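PDB 1T5O: translation initiation factor eIF2B, subunit delta from Archaeoglobus fulgidus, which belongs to the MtnA branch of the eIF2B alpha/beta/delta family and probably interconverts methylthioribose-1-phosphate and methylthioribulose-1-phosphate. Local coordinates for the interface of chains A and B. Coordinates in Å, arbitrary orientation; residue numbers count along the deposited sequence, not the author numbering. Chains: chain A/B, Translation initiation factor eIF2B, subunit delta.

Contact 1: the interface of chains A and B. Residues chain A 189-190, 214, 245, 289, 306; chain B 187, 189, 212-213, 215-216.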
# COMPACT_ATOMS: atom_id res chain seq x y z
N ARG A 189 -4.08 2.42 1.45
CA ARG A 189 -4.76 1.24 0.91
C ARG A 189 -5.64 0.61 2.00
O ARG A 189 -5.44 0.88 3.17
CB ARG A 189 -3.70 0.25 0.41
CG ARG A 189 -2.98 0.76 -0.84
CD ARG A 189 -3.90 0.70 -2.01
NE ARG A 189 -4.20 -0.69 -2.34
CZ ARG A 189 -5.23 -1.08 -3.09
NH1 ARG A 189 -6.07 -0.18 -3.59
NH2 ARG A 189 -5.41 -2.37 -3.34
N PRO A 190 -6.64 -0.21 1.63
CA PRO A 190 -7.00 -0.58 0.25
C PRO A 190 -8.11 0.30 -0.36
O PRO A 190 -8.48 0.09 -1.51
CB PRO A 190 -7.46 -2.03 0.40
CG PRO A 190 -8.23 -1.96 1.68
CD PRO A 190 -7.29 -1.13 2.59
N ASP A 214 1.78 4.04 0.82
CA ASP A 214 1.95 3.88 2.27
C ASP A 214 3.33 3.35 2.63
O ASP A 214 3.95 3.76 3.62
CB ASP A 214 0.88 2.92 2.85
CG ASP A 214 -0.52 3.31 2.43
OD1 ASP A 214 -0.78 4.52 2.39
OD2 ASP A 214 -1.34 2.41 2.15
N ILE A 245 -6.15 1.14 9.41
CA ILE A 245 -4.97 0.25 9.33
C ILE A 245 -3.82 0.92 8.60
O ILE A 245 -4.00 1.54 7.55
CB ILE A 245 -5.13 -1.09 8.54
CG1 ILE A 245 -6.53 -1.20 8.02
CG2 ILE A 245 -4.54 -2.29 9.34
CD1 ILE A 245 -6.65 -0.52 6.74
N LEU A 289 -9.09 -6.07 -1.83
CA LEU A 289 -7.70 -6.40 -2.18
C LEU A 289 -7.58 -7.18 -3.50
O LEU A 289 -6.48 -7.37 -4.02
CB LEU A 289 -7.07 -7.29 -1.10
CG LEU A 289 -6.49 -6.74 0.21
CD1 LEU A 289 -5.17 -6.06 -0.07
CD2 LEU A 289 -7.46 -5.80 0.86
N ASN A 306 -7.76 -8.53 5.98
CA ASN A 306 -8.04 -7.10 5.74
C ASN A 306 -8.61 -6.37 6.97
O ASN A 306 -9.74 -5.88 6.93
CB ASN A 306 -9.02 -7.02 4.53
CG ASN A 306 -9.24 -5.59 4.01
OD1 ASN A 306 -8.43 -4.69 4.21
ND2 ASN A 306 -10.36 -5.40 3.30
N GLU B 187 0.79 -6.77 -0.93
CA GLU B 187 0.38 -6.49 -2.32
C GLU B 187 1.45 -5.78 -3.13
O GLU B 187 1.50 -5.93 -4.35
CB GLU B 187 -0.94 -5.68 -2.37
CG GLU B 187 -0.84 -4.23 -1.92
CD GLU B 187 -2.16 -3.47 -2.05
OE1 GLU B 187 -2.30 -2.43 -1.39
OE2 GLU B 187 -3.06 -3.89 -2.81
N ARG B 189 2.48 -2.03 -3.51
CA ARG B 189 2.08 -0.89 -4.34
C ARG B 189 3.34 -0.25 -4.94
O ARG B 189 4.44 -0.43 -4.40
CB ARG B 189 1.29 0.11 -3.47
CG ARG B 189 -0.10 -0.44 -3.10
CD ARG B 189 -1.00 -0.48 -4.32
NE ARG B 189 -1.31 0.88 -4.73
CZ ARG B 189 -1.87 1.22 -5.89
NH1 ARG B 189 -2.17 0.28 -6.78
NH2 ARG B 189 -2.15 2.50 -6.14
N ILE B 212 -2.16 -9.26 2.02
CA ILE B 212 -2.40 -8.11 2.89
C ILE B 212 -1.92 -6.82 2.18
O ILE B 212 -1.19 -6.91 1.20
CB ILE B 212 -1.61 -8.20 4.25
CG1 ILE B 212 -0.09 -8.29 3.97
CG2 ILE B 212 -2.09 -9.39 5.07
CD1 ILE B 212 0.78 -8.03 5.22
N THR B 213 -2.31 -5.64 2.68
CA THR B 213 -1.76 -4.43 2.07
C THR B 213 -0.36 -4.27 2.67
O THR B 213 -0.02 -4.93 3.65
CB THR B 213 -2.54 -3.15 2.42
OG1 THR B 213 -2.53 -2.98 3.85
CG2 THR B 213 -3.96 -3.23 1.91
N SER B 215 0.78 -1.75 4.24
CA SER B 215 0.68 -1.09 5.53
C SER B 215 0.35 -2.03 6.68
O SER B 215 0.55 -1.69 7.86
CB SER B 215 -0.37 0.01 5.46
OG SER B 215 -1.65 -0.57 5.24
N MET B 216 -0.14 -3.22 6.36
CA MET B 216 -0.49 -4.20 7.38
C MET B 216 0.72 -4.97 7.94
O MET B 216 0.55 -5.83 8.81
CB MET B 216 -1.54 -5.17 6.83
CG MET B 216 -2.89 -4.52 6.55
SD MET B 216 -3.94 -5.64 5.64
CE MET B 216 -5.26 -4.53 5.19
O HOH W 1 -3.38 1.49 4.93
O HOH W 2 -0.85 -0.26 2.15
O HOH W 3 -3.94 -6.52 -3.51

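Contact 2: the interface of chains A and B. Residues chain A 210-212, 216, 220, 225; chain B 289, 303-305, 307.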
# COMPACT_ATOMS: atom_id res chain seq x y z
N THR A 210 1.90 16.20 -1.59
CA THR A 210 2.59 15.24 -2.44
C THR A 210 2.06 13.86 -2.01
O THR A 210 2.00 13.54 -0.82
CB THR A 210 4.12 15.31 -2.26
OG1 THR A 210 4.54 16.65 -2.54
CG2 THR A 210 4.84 14.37 -3.23
N LEU A 211 1.67 13.06 -3.01
CA LEU A 211 1.08 11.73 -2.84
C LEU A 211 2.15 10.66 -2.93
O LEU A 211 2.97 10.67 -3.85
CB LEU A 211 0.08 11.49 -3.98
CG LEU A 211 -1.20 10.64 -3.89
CD1 LEU A 211 -1.46 10.01 -5.21
CD2 LEU A 211 -1.14 9.62 -2.80
N ILE A 212 2.13 9.72 -1.99
CA ILE A 212 3.10 8.61 -1.97
C ILE A 212 2.34 7.38 -1.58
O ILE A 212 1.21 7.48 -1.11
CB ILE A 212 4.21 8.78 -0.89
CG1 ILE A 212 3.61 8.88 0.53
CG2 ILE A 212 5.03 9.99 -1.18
CD1 ILE A 212 4.69 8.82 1.64
N MET A 216 6.02 3.96 1.22
CA MET A 216 7.08 4.97 1.04
C MET A 216 7.33 5.77 2.30
O MET A 216 8.19 6.65 2.32
CB MET A 216 6.74 5.93 -0.11
CG MET A 216 7.04 5.36 -1.49
SD MET A 216 6.14 6.23 -2.80
CE MET A 216 6.24 5.06 -4.13
N VAL A 220 10.82 8.29 2.81
CA VAL A 220 10.70 9.74 3.02
C VAL A 220 11.29 10.17 4.36
O VAL A 220 11.90 11.24 4.45
CB VAL A 220 9.21 10.28 2.86
CG1 VAL A 220 8.74 10.11 1.41
CG2 VAL A 220 8.24 9.57 3.82
N MET A 225 12.59 14.06 4.65
CA MET A 225 11.57 14.88 4.01
C MET A 225 10.39 15.22 4.93
O MET A 225 9.55 16.05 4.58
CB MET A 225 11.02 14.14 2.79
CG MET A 225 12.06 13.80 1.72
SD MET A 225 11.40 12.68 0.45
CE MET A 225 10.16 13.61 -0.26
N LEU B 289 0.23 6.16 -9.51
CA LEU B 289 -0.47 6.52 -8.26
C LEU B 289 -1.81 7.25 -8.52
O LEU B 289 -2.62 7.45 -7.61
CB LEU B 289 0.39 7.48 -7.41
CG LEU B 289 1.79 7.19 -6.84
CD1 LEU B 289 1.71 7.30 -5.33
CD2 LEU B 289 2.31 5.83 -7.25
N LYS B 303 0.78 16.31 -7.14
CA LYS B 303 2.20 16.08 -7.19
C LYS B 303 2.44 14.68 -6.63
O LYS B 303 1.88 14.31 -5.59
CB LYS B 303 2.96 17.09 -6.34
CG LYS B 303 4.43 16.73 -6.21
CD LYS B 303 5.30 17.92 -5.85
CE LYS B 303 6.29 18.21 -6.97
NZ LYS B 303 7.01 16.97 -7.41
N VAL B 304 3.29 13.91 -7.31
CA VAL B 304 3.58 12.54 -6.89
C VAL B 304 5.06 12.28 -6.68
O VAL B 304 5.93 12.83 -7.37
CB VAL B 304 3.06 11.54 -7.97
CG1 VAL B 304 3.63 10.15 -7.75
CG2 VAL B 304 1.54 11.52 -7.94
N TYR B 305 5.35 11.45 -5.69
CA TYR B 305 6.72 11.02 -5.42
C TYR B 305 6.61 9.47 -5.57
O TYR B 305 5.91 8.78 -4.79
CB TYR B 305 7.17 11.44 -4.01
CG TYR B 305 8.58 10.97 -3.67
CD1 TYR B 305 9.66 11.17 -4.54
CD2 TYR B 305 8.82 10.26 -2.49
CE1 TYR B 305 10.94 10.67 -4.24
CE2 TYR B 305 10.08 9.78 -2.18
CZ TYR B 305 11.13 9.98 -3.06
OH TYR B 305 12.37 9.49 -2.72
N PRO B 307 9.40 6.73 -6.12
CA PRO B 307 10.69 6.06 -6.27
C PRO B 307 10.51 4.56 -6.54
O PRO B 307 9.58 3.92 -6.03
CB PRO B 307 11.40 6.35 -4.95
CG PRO B 307 10.23 6.54 -3.97
CD PRO B 307 9.24 7.32 -4.77

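Contact 1: the interface of chains A and B
A:Arg189 and B:Glu187 form the charged link of this patch, part of a two-fold symmetric interface between two copies of the protein that may represent its dimer. The guanidinium presents NE and NH2 side-on, one nitrogen to each carboxylate oxygen, with the two planes 29° apart. A:Arg189 NE donates to B:Glu187 OE1 at 2.7 Å in a nearly straight, charge-reinforced hydrogen bond that lies in the guanidinium plane. A:Arg189 NH2 meets the syn lone pair of B:Glu187 OE2 at 2.8 Å, tilted from that plane. B:Glu187 runs extended beyond CG (chi2 178°), which carries its carboxylate across to the arginine. In the second shell, A:Asp214 OD2 accepts the backbone N of A:Arg189 at 2.8 Å and steadies the base of that side chain. B:Arg189 crosses its counterpart at about a right angle, A:Arg189 NE and B:Arg189 NE 4.1 Å apart; the nearby carboxylate would be expected to ease this like-charge approach.

Water extends the polar network. One molecule joins B:Ser215 OG to the carbonyl oxygens of A:Arg189 and A:Ile245, while another connects B:Ser215 N with A:Asp214 OD2. A third spans B:Glu187 OE2 and the A:Leu289 carbonyl.

Apolar packing centres on the methyl of B:Thr213, whose CG2 touches A:Leu289 CD1 at 3.7 Å and A:Arg189 CB at 3.8 Å. Farther along, the extended B:Met216 brings its terminal CE to 3.8 Å from A:Asn306 CA.

Contact 2: the interface of chains A and B
A:Leu211 pairs with B:Val304, and A:Thr210 with B:Lys303, in a short parallel beta bridge that crosses the subunit boundary, joining strand 208-212 of chain A to strand 303-304 of chain B within the fold of the eIF2B alpha/beta/delta family. A:Leu211 bonds through its backbone at both ends: A:Leu211 N donates to B:Lys303 O at 2.9 Å, and A:Leu211 O accepts from B:Tyr305 N at 3.1 Å. The two strands are thereby fixed in register, and the side chains on either side of the pairing meet in distinct ways.

A:Thr210 and B:Lys303 lie side by side and point the same way. The methyl A:Thr210 CG2, anti to the backbone N, packs 3.8 Å from B:Lys303 CG and also touches B:Tyr305 CB, while the hydroxyl OG1 rests against the lysine CG and CD methylenes. A glycine here would probably leave the lysine methylenes without the hydroxyl and methyl they rest on, and take away one of the contacts of the tyrosine CB, opening a gap beside the paired strands.

B:Tyr305 is the main side chain reaching from chain B. Its CG is anti to the backbone N (chi1 178°), sending the ring away from the strand pairing and past A:Val220, which slides by in the opposite direction with A:Val220 CG1 3.8 Å from B:Tyr305 CE2. A:Ile212 crosses the tyrosine at a slant, its CG2 meeting CB. B:Pro307 CD of the same chain lies 3.5 Å over the centre of one face of the B:Tyr305 ring, and A:Met225 CE is offset toward the rim on the other, which probably restrains the ring.

A:Met216, extended beyond CG, meets B:Pro307 tip to tip, A:Met216 CE to B:Pro307 CD at 3.8 Å. On the far side of the pairing the leucines slide past each other in opposite directions, A:Leu211 CD1 packing on B:Leu289 CB at 3.8 Å.

In contact 1 and contact 2, which belong to one two-fold symmetric interface, the centres of the C-alpha atoms are about 17 Å apart. The same elements recur with the chains exchanged: B:Ile212, B:Met216 and A:Leu289 in contact 1, A:Ile212, A:Met216 and B:Leu289 in contact 2. Strand 208-212 and the following 3-10 helix 214-216 thus serve both patches. The centre of contact 1 is about 15 Å, and that of contact 2 about 23 Å, from A:Asp234, the predicted proton donor. A:Ile245 of contact 1 directly follows A:Asn243 and A:Lys244, predicted to bind substrate, so pairing could bear on that region.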